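Alpha/beta hydrolase (Xanthomonas campestris pv. campestris, PDB 2QJW) is of unproven function but probably hydrolyses a substrate not yet identified, as a member of the alpha/beta hydrolase superfamily. Local coordinates at residues A24-W34 / A165-L176; E37-D45 / G58-I66. All coordinates share one frame; numbering follows the deposited sequence. Where two conformers were deposited one is given.

Interaction 1. Residues A24-W34 / A165-L176; sequences ALAEVAERLGW and ASRAFAELLQSL
Val28 is a knob in a hole formed by Ser166, Phe169, Ala170 and Leu173. Its two methyls divide the hollow. CG1, anti to the backbone N (chi1 169°), rests on Ala170, 3.8 Å from Ala170 CB. CG2 turns to the Ser166 side and lies 3.7 Å from Ser166 CB. The small side chains of Ser166 and Ala170 let these methyls come down onto the backbone, at Ser166 O and Ala170 CA. One turn earlier, Leu25 CD2 packs 3.8 Å from Phe169 CD2. The Phe169 ring is held between Leu25 CD1 on one face and Leu173 CD1 on the other, the latter offset toward the rim. One turn after Val28, Leu32 puts CD2 into a hollow walled by Ala170 O, Leu173 CB and Gln174 CG. Leu32 CD2 comes within 3.5 Å of Ala170 O.

Leu173 is the main bump from the other helix. Its CD2 sits over one face of Trp34, 4.2 Å from the centroid of the six-membered ring, a CH-pi contact. Leu176 CD1 touches Trp34 CH2 at 3.9 Å. A water in the indole plane accepts from Trp34 NE1 and donates to Leu173 O, so this polar edge is satisfied. Gly33, in a Schellman motif, ends the first helix and turns the chain toward Trp34.

The helix segments run roughly parallel, crossing at -36° with axes 9.3 Å apart. Ser166 OG is hydrogen-bonded to Val162 O within its own helix. Beneath the pair lies the central sheet: Leu25 and Phe169 reach Phe101 on strand 99-103, while Trp34, Leu173 and Leu176 pack on Val77 of strand 76-81.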
loop_
_atom_site.group_PDB
_atom_site.type_symbol
_atom_site.label_atom_id
_atom_site.label_comp_id
_atom_site.label_asym_id
_atom_site.label_seq_id
_atom_site.Cartn_x
_atom_site.Cartn_y
_atom_site.Cartn_z
ATOM N N ALA A 24 -10.193 -9.562 -12.354
ATOM C CA ALA A 24 -10.357 -9.270 -10.932
ATOM C C ALA A 24 -10.756 -7.829 -10.707
ATOM O O ALA A 24 -11.613 -7.546 -9.875
ATOM C CB ALA A 24 -9.065 -9.569 -10.176
ATOM N N LEU A 25 -10.152 -6.912 -11.439
ATOM C CA LEU A 25 -10.504 -5.513 -11.280
ATOM C C LEU A 25 -11.934 -5.256 -11.773
ATOM O O LEU A 25 -12.623 -4.418 -11.196
ATOM C CB LEU A 25 -9.549 -4.574 -11.993
ATOM C CG LEU A 25 -8.099 -4.552 -11.530
ATOM C CD1 LEU A 25 -7.406 -3.307 -12.171
ATOM C CD2 LEU A 25 -7.959 -4.576 -10.010
ATOM N N ALA A 26 -12.375 -5.935 -12.809
ATOM C CA ALA A 26 -13.767 -5.823 -13.282
ATOM C C ALA A 26 -14.737 -6.309 -12.200
ATOM O O ALA A 26 -15.814 -5.730 -12.024
ATOM C CB ALA A 26 -13.962 -6.580 -14.551
ATOM N N GLU A 27 -14.395 -7.356 -11.498
ATOM C CA GLU A 27 -15.238 -7.844 -10.415
ATOM C C GLU A 27 -15.290 -6.787 -9.313
ATOM O O GLU A 27 -16.341 -6.572 -8.726
ATOM C CB GLU A 27 -14.711 -9.188 -9.912
ATOM C CG GLU A 27 -15.473 -9.724 -8.699
ATOM N N VAL A 28 -14.199 -6.073 -9.033
ATOM C CA VAL A 28 -14.237 -5.019 -8.021
ATOM C C VAL A 28 -15.133 -3.923 -8.486
ATOM O O VAL A 28 -15.998 -3.454 -7.716
ATOM C CB VAL A 28 -12.821 -4.471 -7.752
ATOM C CG1 VAL A 28 -12.845 -3.241 -6.924
ATOM C CG2 VAL A 28 -11.995 -5.514 -7.025
ATOM N N ALA A 29 -14.977 -3.457 -9.718
ATOM C CA ALA A 29 -15.828 -2.409 -10.261
ATOM C C ALA A 29 -17.292 -2.868 -10.119
ATOM O O ALA A 29 -18.122 -2.103 -9.621
ATOM C CB ALA A 29 -15.494 -2.096 -11.679
ATOM N N GLU A 30 -17.589 -4.099 -10.542
ATOM C CA GLU A 30 -18.975 -4.616 -10.416
ATOM C C GLU A 30 -19.514 -4.539 -9.022
ATOM O O GLU A 30 -20.617 -4.026 -8.807
ATOM C CB GLU A 30 -18.972 -6.061 -10.905
ATOM C CG GLU A 30 -20.362 -6.725 -10.969
ATOM C CD GLU A 30 -21.280 -6.133 -12.019
ATOM O OE1 GLU A 30 -20.876 -5.570 -13.062
ATOM O OE2 GLU A 30 -22.512 -6.247 -11.830
ATOM N N ARG A 31 -18.762 -5.016 -8.052
ATOM C CA ARG A 31 -19.202 -5.099 -6.665
ATOM C C ARG A 31 -19.338 -3.739 -6.008
ATOM O O ARG A 31 -20.072 -3.595 -5.002
ATOM C CB ARG A 31 -18.281 -5.995 -5.850
ATOM C CG ARG A 31 -18.417 -7.431 -6.250
ATOM C CD ARG A 31 -17.387 -8.304 -5.559
ATOM N N LEU A 32 -18.624 -2.741 -6.534
ATOM C CA LEU A 32 -18.661 -1.364 -6.037
ATOM C C LEU A 32 -19.638 -0.448 -6.817
ATOM O O LEU A 32 -19.709 0.753 -6.589
ATOM C CB LEU A 32 -17.228 -0.782 -5.984
ATOM C CG LEU A 32 -16.465 -1.107 -4.681
ATOM C CD1 LEU A 32 -16.245 -2.594 -4.432
ATOM C CD2 LEU A 32 -15.131 -0.411 -4.657
ATOM N N GLY A 33 -20.371 -1.012 -7.760
ATOM C CA GLY A 33 -21.384 -0.261 -8.482
ATOM C C GLY A 33 -20.965 0.619 -9.623
ATOM O O GLY A 33 -21.737 1.428 -10.106
ATOM N N TRP A 34 -19.728 0.429 -10.096
ATOM C CA TRP A 34 -19.236 1.104 -11.241
ATOM C C TRP A 34 -19.504 0.244 -12.479
ATOM O O TRP A 34 -19.475 -1.007 -12.377
ATOM C CB TRP A 34 -17.701 1.320 -11.120
ATOM C CG TRP A 34 -17.372 2.395 -10.108
ATOM C CD1 TRP A 34 -17.562 2.319 -8.756
ATOM C CD2 TRP A 34 -16.827 3.667 -10.371
ATOM N NE1 TRP A 34 -17.191 3.489 -8.180
ATOM C CE2 TRP A 34 -16.747 4.342 -9.139
ATOM C CE3 TRP A 34 -16.457 4.329 -11.533
ATOM C CZ2 TRP A 34 -16.301 5.645 -9.055
ATOM C CZ3 TRP A 34 -15.984 5.638 -11.436
ATOM C CH2 TRP A 34 -15.925 6.262 -10.205
ATOM N N ALA A 165 -4.163 -6.441 -4.869
ATOM C CA ALA A 165 -4.349 -5.437 -5.922
ATOM C C ALA A 165 -5.812 -5.050 -6.079
ATOM O O ALA A 165 -6.142 -3.844 -6.168
ATOM C CB ALA A 165 -3.782 -5.963 -7.237
ATOM N N SER A 166 -6.702 -6.039 -5.967
ATOM C CA SER A 166 -8.137 -5.793 -6.041
ATOM C C SER A 166 -8.591 -4.904 -4.897
ATOM O O SER A 166 -9.384 -3.989 -5.103
ATOM C CB SER A 166 -8.878 -7.136 -5.946
ATOM O OG SER A 166 -8.661 -7.873 -7.090
ATOM N N ARG A 167 -8.106 -5.148 -3.693
ATOM C CA ARG A 167 -8.442 -4.366 -2.545
ATOM C C ARG A 167 -7.927 -2.929 -2.707
ATOM O O ARG A 167 -8.612 -1.983 -2.290
ATOM C CB ARG A 167 -7.896 -5.021 -1.268
ATOM C CG ARG A 167 -8.791 -6.100 -0.750
ATOM C CD ARG A 167 -8.273 -6.622 0.556
ATOM N NE ARG A 167 -7.131 -7.492 0.333
ATOM C CZ ARG A 167 -7.198 -8.808 0.135
ATOM N NH1 ARG A 167 -8.358 -9.460 0.066
ATOM N NH2 ARG A 167 -6.065 -9.469 -0.038
ATOM N N ALA A 168 -6.710 -2.743 -3.257
ATOM C CA ALA A 168 -6.168 -1.392 -3.461
ATOM C C ALA A 168 -7.074 -0.662 -4.458
ATOM O O ALA A 168 -7.348 0.503 -4.290
ATOM C CB ALA A 168 -4.726 -1.429 -3.963
ATOM N N PHE A 169 -7.510 -1.342 -5.522
ATOM C CA PHE A 169 -8.410 -0.699 -6.463
ATOM C C PHE A 169 -9.742 -0.311 -5.812
ATOM O O PHE A 169 -10.284 0.783 -6.056
ATOM C CB PHE A 169 -8.648 -1.625 -7.660
ATOM C CG PHE A 169 -9.408 -1.000 -8.800
ATOM C CD1 PHE A 169 -9.059 0.226 -9.309
ATOM C CD2 PHE A 169 -10.408 -1.737 -9.424
ATOM C CE1 PHE A 169 -9.781 0.742 -10.380
ATOM C CE2 PHE A 169 -11.115 -1.207 -10.498
ATOM C CZ PHE A 169 -10.804 -0.011 -10.939
ATOM N N ALA A 170 -10.292 -1.211 -5.014
ATOM C CA ALA A 170 -11.504 -0.917 -4.302
ATOM C C ALA A 170 -11.357 0.298 -3.437
ATOM O O ALA A 170 -12.262 1.127 -3.332
ATOM C CB ALA A 170 -11.876 -2.171 -3.420
ATOM N N GLU A 171 -10.247 0.403 -2.740
ATOM C CA GLU A 171 -9.992 1.543 -1.884
ATOM C C GLU A 171 -9.934 2.855 -2.641
ATOM O O GLU A 171 -10.360 3.928 -2.128
ATOM C CB GLU A 171 -8.694 1.325 -1.139
ATOM C CG GLU A 171 -8.845 0.315 -0.029
ATOM C CD GLU A 171 -7.527 -0.296 0.409
ATOM O OE1 GLU A 171 -6.442 0.168 -0.030
ATOM O OE2 GLU A 171 -7.591 -1.267 1.187
ATOM N N LEU A 172 -9.380 2.787 -3.854
ATOM C CA LEU A 172 -9.360 3.950 -4.734
ATOM C C LEU A 172 -10.784 4.287 -5.130
ATOM O O LEU A 172 -11.197 5.455 -4.940
ATOM C CB LEU A 172 -8.543 3.703 -5.992
ATOM C CG LEU A 172 -8.522 4.885 -6.953
ATOM C CD1 LEU A 172 -7.808 6.091 -6.413
ATOM C CD2 LEU A 172 -7.865 4.433 -8.246
ATOM N N LEU A 173 -11.548 3.343 -5.638
ATOM C CA LEU A 173 -12.928 3.651 -6.068
ATOM C C LEU A 173 -13.768 4.165 -4.917
ATOM O O LEU A 173 -14.560 5.101 -5.113
ATOM C CB LEU A 173 -13.591 2.453 -6.684
ATOM C CG LEU A 173 -12.989 1.943 -8.015
ATOM C CD1 LEU A 173 -13.778 0.680 -8.514
ATOM C CD2 LEU A 173 -12.887 3.120 -9.009
ATOM N N GLN A 174 -13.571 3.626 -3.734
ATOM C CA GLN A 174 -14.402 4.031 -2.581
ATOM C C GLN A 174 -14.100 5.449 -2.136
ATOM O O GLN A 174 -14.921 6.054 -1.431
ATOM C CB GLN A 174 -14.182 3.059 -1.427
ATOM C CG GLN A 174 -14.826 1.661 -1.600
ATOM C CD GLN A 174 -14.106 0.533 -0.763
ATOM O OE1 GLN A 174 -13.090 0.774 -0.086
ATOM N NE2 GLN A 174 -14.603 -0.679 -0.859
ATOM N N SER A 175 -12.980 6.034 -2.562
ATOM C CA SER A 175 -12.586 7.366 -2.156
ATOM C C SER A 175 -13.187 8.442 -3.065
ATOM O O SER A 175 -12.958 9.651 -2.830
ATOM C CB SER A 175 -11.067 7.490 -2.202
ATOM O OG SER A 175 -10.522 7.565 -3.504
ATOM N N LEU A 176 -13.834 8.049 -4.149
ATOM C CA LEU A 176 -14.203 9.000 -5.200
ATOM C C LEU A 176 -15.597 9.544 -5.077
ATOM O O LEU A 176 -16.373 8.964 -4.379
ATOM C CB LEU A 176 -14.105 8.264 -6.559
ATOM C CG LEU A 176 -12.671 7.761 -6.849
ATOM C CD1 LEU A 176 -12.620 7.052 -8.239
ATOM C CD2 LEU A 176 -11.504 8.769 -6.788
ATOM O OXT LEU A 176 -15.959 10.534 -5.714
HETATM O O HOH W 1 -11.713 -9.172 -7.627
HETATM O O HOH W 2 -17.147 5.200 -5.650
#

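Interaction 2. Residues E37-D45 / G58-I66; sequences ERPDFTDLD and GRLQRLLEI
The guanidinium of Arg59 lies flat on the Phe41 ring, centres 4.6 Å apart and planes at 19°, with Phe41 CB over its face toward the rim. Leu44 CD1 is at the edge of the Phe41 ring, in its plane. At the edge of the guanidinium, Arg59 grips Asp45 side-on: NE bonds Asp45 OD1 at 2.7 Å and NH2 bonds Asp45 OD2 at 2.8 Å. The two groups are nearly coplanar. Arg62 grips Asp43 end-on. Its NH1 and NH2 meet OD1 and OD2, both nearly straight and on syn lone pairs. Leu44 CD1 sits over the centre of one guanidinium face, 3.4 Å from Arg62 NH1, which also gives a weak bond to Asp40 O. A bend at chi3 (-63°) turns the Arg62 head to these acceptors.

Farther along the helix, Ile66 CD1 packs 3.7 Å from Pro39 CB. A water joins Glu37 OE2 to Ile66 O, and Glu37 OE2 also bonds His6. Asp40 OD1 forms an Asx turn with Thr42 N.

Two arginines on successive turns thus meet two aspartates of short helix 42-45. Arg59 NH1 also bonds His11 O, and Asp45 OD2 also accepts from Glu14 N. The buried Arg59-Asp45 pair is therefore held on several sides, and the two charges probably stabilise each other's ionised forms.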
loop_
_atom_site.group_PDB
_atom_site.type_symbol
_atom_site.label_atom_id
_atom_site.label_comp_id
_atom_site.label_asym_id
_atom_site.label_seq_id
_atom_site.Cartn_x
_atom_site.Cartn_y
_atom_site.Cartn_z
ATOM N N GLU A 37 -15.438 -1.945 -18.499
ATOM C CA GLU A 37 -15.136 -2.626 -19.739
ATOM C C GLU A 37 -13.648 -2.935 -19.786
ATOM O O GLU A 37 -12.849 -2.235 -19.207
ATOM C CB GLU A 37 -15.539 -1.839 -20.984
ATOM C CG GLU A 37 -14.733 -0.629 -21.276
ATOM C CD GLU A 37 -15.265 0.213 -22.421
ATOM O OE1 GLU A 37 -15.136 -0.228 -23.592
ATOM O OE2 GLU A 37 -15.759 1.349 -22.170
ATOM N N ARG A 38 -13.309 -4.012 -20.512
ATOM C CA ARG A 38 -11.953 -4.498 -20.695
ATOM C C ARG A 38 -11.680 -4.567 -22.200
ATOM O O ARG A 38 -12.051 -5.578 -22.847
ATOM C CB ARG A 38 -11.828 -5.863 -20.063
ATOM C CG ARG A 38 -11.770 -5.790 -18.541
ATOM C CD ARG A 38 -11.974 -7.202 -17.959
ATOM N NE ARG A 38 -13.353 -7.560 -18.044
ATOM C CZ ARG A 38 -13.814 -8.792 -17.873
ATOM N NH1 ARG A 38 -12.995 -9.817 -17.631
ATOM N NH2 ARG A 38 -15.115 -9.001 -17.961
ATOM N N PRO A 39 -11.131 -3.490 -22.762
ATOM C CA PRO A 39 -10.931 -3.513 -24.212
ATOM C C PRO A 39 -9.899 -4.577 -24.637
ATOM O O PRO A 39 -8.976 -4.867 -23.896
ATOM C CB PRO A 39 -10.427 -2.131 -24.527
ATOM C CG PRO A 39 -10.931 -1.248 -23.341
ATOM C CD PRO A 39 -10.801 -2.174 -22.177
ATOM N N ASP A 40 -10.057 -5.062 -25.839
ATOM C CA ASP A 40 -9.148 -6.071 -26.385
ATOM C C ASP A 40 -8.123 -5.377 -27.233
ATOM O O ASP A 40 -8.428 -4.713 -28.227
ATOM C CB ASP A 40 -9.978 -7.017 -27.223
ATOM C CG ASP A 40 -9.183 -8.245 -27.632
ATOM O OD1 ASP A 40 -7.943 -8.138 -27.745
ATOM O OD2 ASP A 40 -9.780 -9.339 -27.741
ATOM N N PHE A 41 -6.866 -5.473 -26.817
ATOM C CA PHE A 41 -5.769 -4.920 -27.555
ATOM C C PHE A 41 -4.881 -6.016 -28.189
ATOM O O PHE A 41 -3.755 -5.681 -28.608
ATOM C CB PHE A 41 -4.886 -4.072 -26.635
ATOM C CG PHE A 41 -5.617 -2.989 -25.898
ATOM C CD1 PHE A 41 -5.909 -1.779 -26.516
ATOM C CD2 PHE A 41 -5.931 -3.141 -24.527
ATOM C CE1 PHE A 41 -6.518 -0.731 -25.817
ATOM C CE2 PHE A 41 -6.588 -2.143 -23.860
ATOM C CZ PHE A 41 -6.875 -0.927 -24.499
ATOM N N THR A 42 -5.347 -7.237 -28.257
ATOM C CA THR A 42 -4.487 -8.343 -28.666
ATOM C C THR A 42 -4.019 -8.185 -30.118
ATOM O O THR A 42 -2.909 -8.590 -30.445
ATOM C CB THR A 42 -5.158 -9.709 -28.432
ATOM O OG1 THR A 42 -6.424 -9.761 -29.086
ATOM C CG2 THR A 42 -5.359 -9.985 -26.906
ATOM N N ASP A 43 -4.822 -7.572 -30.976
ATOM C CA ASP A 43 -4.407 -7.375 -32.374
ATOM C C ASP A 43 -3.240 -6.455 -32.467
ATOM O O ASP A 43 -2.308 -6.679 -33.229
ATOM C CB ASP A 43 -5.593 -6.838 -33.242
ATOM C CG ASP A 43 -6.238 -5.581 -32.701
ATOM O OD1 ASP A 43 -6.394 -5.447 -31.452
ATOM O OD2 ASP A 43 -6.568 -4.678 -33.534
ATOM N N LEU A 44 -3.262 -5.414 -31.657
ATOM C CA LEU A 44 -2.247 -4.380 -31.656
ATOM C C LEU A 44 -0.945 -4.923 -31.110
ATOM O O LEU A 44 0.161 -4.700 -31.670
ATOM C CB LEU A 44 -2.700 -3.210 -30.789
ATOM C CG LEU A 44 -3.938 -2.463 -31.330
ATOM C CD1 LEU A 44 -4.614 -1.626 -30.236
ATOM C CD2 LEU A 44 -3.597 -1.646 -32.594
ATOM N N ASP A 45 -1.063 -5.699 -30.071
ATOM C CA ASP A 45 0.152 -6.264 -29.417
ATOM C C ASP A 45 0.916 -7.205 -30.341
ATOM O O ASP A 45 2.168 -7.246 -30.265
ATOM C CB ASP A 45 -0.196 -6.992 -28.132
ATOM C CG ASP A 45 -0.704 -6.050 -27.053
ATOM O OD1 ASP A 45 -0.573 -4.843 -27.236
ATOM O OD2 ASP A 45 -1.169 -6.571 -26.009
ATOM N N GLY A 58 -1.193 2.662 -31.516
ATOM C CA GLY A 58 -2.549 2.132 -31.793
ATOM C C GLY A 58 -3.296 1.843 -30.507
ATOM O O GLY A 58 -4.486 2.111 -30.380
ATOM N N ARG A 59 -2.566 1.316 -29.531
ATOM C CA ARG A 59 -3.131 1.064 -28.209
ATOM C C ARG A 59 -3.553 2.333 -27.562
ATOM O O ARG A 59 -4.649 2.447 -27.032
ATOM C CB ARG A 59 -2.119 0.385 -27.290
ATOM C CG ARG A 59 -2.359 -1.020 -27.026
ATOM C CD ARG A 59 -1.307 -1.533 -26.020
ATOM N NE ARG A 59 -1.484 -2.873 -25.585
ATOM C CZ ARG A 59 -1.920 -3.273 -24.396
ATOM N NH1 ARG A 59 -2.347 -2.410 -23.486
ATOM N NH2 ARG A 59 -1.959 -4.560 -24.170
ATOM N N LEU A 60 -2.687 3.344 -27.613
ATOM C CA LEU A 60 -3.001 4.632 -27.066
ATOM C C LEU A 60 -4.243 5.236 -27.732
ATOM O O LEU A 60 -5.110 5.800 -27.058
ATOM C CB LEU A 60 -1.832 5.646 -27.229
ATOM C CG LEU A 60 -0.598 5.303 -26.397
ATOM C CD1 LEU A 60 0.722 5.933 -26.988
ATOM C CD2 LEU A 60 -0.786 5.717 -24.989
ATOM N N GLN A 61 -4.290 5.174 -29.060
ATOM C CA GLN A 61 -5.432 5.763 -29.796
ATOM C C GLN A 61 -6.712 5.018 -29.498
ATOM O O GLN A 61 -7.744 5.668 -29.286
ATOM C CB GLN A 61 -5.158 5.764 -31.299
ATOM C CG GLN A 61 -6.319 6.337 -32.126
ATOM C CD GLN A 61 -6.512 7.829 -31.921
ATOM O OE1 GLN A 61 -5.552 8.550 -31.609
ATOM N NE2 GLN A 61 -7.743 8.307 -32.112
ATOM N N ARG A 62 -6.656 3.699 -29.410
ATOM C CA ARG A 62 -7.872 2.938 -29.157
ATOM C C ARG A 62 -8.410 3.273 -27.755
ATOM O O ARG A 62 -9.627 3.493 -27.572
ATOM C CB ARG A 62 -7.619 1.479 -29.305
ATOM C CG ARG A 62 -8.817 0.597 -29.029
ATOM C CD ARG A 62 -8.610 -0.826 -29.348
ATOM N NE ARG A 62 -8.366 -1.008 -30.781
ATOM C CZ ARG A 62 -7.876 -2.137 -31.279
ATOM N NH1 ARG A 62 -7.658 -3.184 -30.502
ATOM N NH2 ARG A 62 -7.628 -2.239 -32.577
ATOM N N LEU A 63 -7.543 3.239 -26.743
ATOM C CA LEU A 63 -7.980 3.600 -25.399
ATOM C C LEU A 63 -8.481 5.028 -25.316
ATOM O O LEU A 63 -9.454 5.275 -24.636
ATOM C CB LEU A 63 -6.868 3.356 -24.384
ATOM C CG LEU A 63 -7.238 3.618 -22.945
ATOM C CD1 LEU A 63 -8.514 2.868 -22.500
ATOM C CD2 LEU A 63 -6.080 3.256 -22.017
ATOM N N LEU A 64 -7.811 5.993 -25.992
ATOM C CA LEU A 64 -8.236 7.372 -25.983
ATOM C C LEU A 64 -9.696 7.479 -26.485
ATOM O O LEU A 64 -10.525 8.153 -25.873
ATOM C CB LEU A 64 -7.305 8.193 -26.887
ATOM C CG LEU A 64 -7.641 9.668 -27.125
ATOM C CD1 LEU A 64 -7.671 10.376 -25.797
ATOM C CD2 LEU A 64 -6.603 10.277 -28.093
ATOM N N GLU A 65 -9.986 6.763 -27.560
ATOM C CA GLU A 65 -11.314 6.833 -28.158
ATOM C C GLU A 65 -12.367 6.281 -27.217
ATOM O O GLU A 65 -13.449 6.863 -27.047
ATOM C CB GLU A 65 -11.297 6.091 -29.494
ATOM C CG GLU A 65 -10.575 6.944 -30.561
ATOM C CD GLU A 65 -10.483 6.290 -31.951
ATOM O OE1 GLU A 65 -11.071 5.215 -32.173
ATOM O OE2 GLU A 65 -9.823 6.890 -32.819
ATOM N N ILE A 66 -12.054 5.155 -26.577
ATOM C CA ILE A 66 -12.942 4.550 -25.633
ATOM C C ILE A 66 -13.167 5.411 -24.382
ATOM O O ILE A 66 -14.299 5.561 -23.849
ATOM C CB ILE A 66 -12.418 3.124 -25.248
ATOM C CG1 ILE A 66 -12.492 2.184 -26.470
ATOM C CG2 ILE A 66 -13.202 2.516 -24.140
ATOM C CD1 ILE A 66 -11.781 0.798 -26.273
HETATM O O HOH W 3 -16.347 3.686 -23.532
#

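From the N terminus, the chain passes strand 6-10 and then helix 20-31, the first half of interaction 1. Strand 35-37 follows at one edge of the sheet, and residues 37-45 lead from it into interaction 2. That contact soon closes a short loop of 12 residues onto helix 56-71. The remaining strands and helices come next, until helix 162-174 returns to helix 20-31 and closes interaction 1 across 130 residues. Interaction 2 is therefore nested inside interaction 1. Their centres lie 21 Å apart, yet they touch where Ala26 CB meets Arg38 NE at 3.7 Å. Interaction 1 joins the chain's first and last helices; interaction 2 ties the segment leaving edge strand 35-37 to helix 56-71.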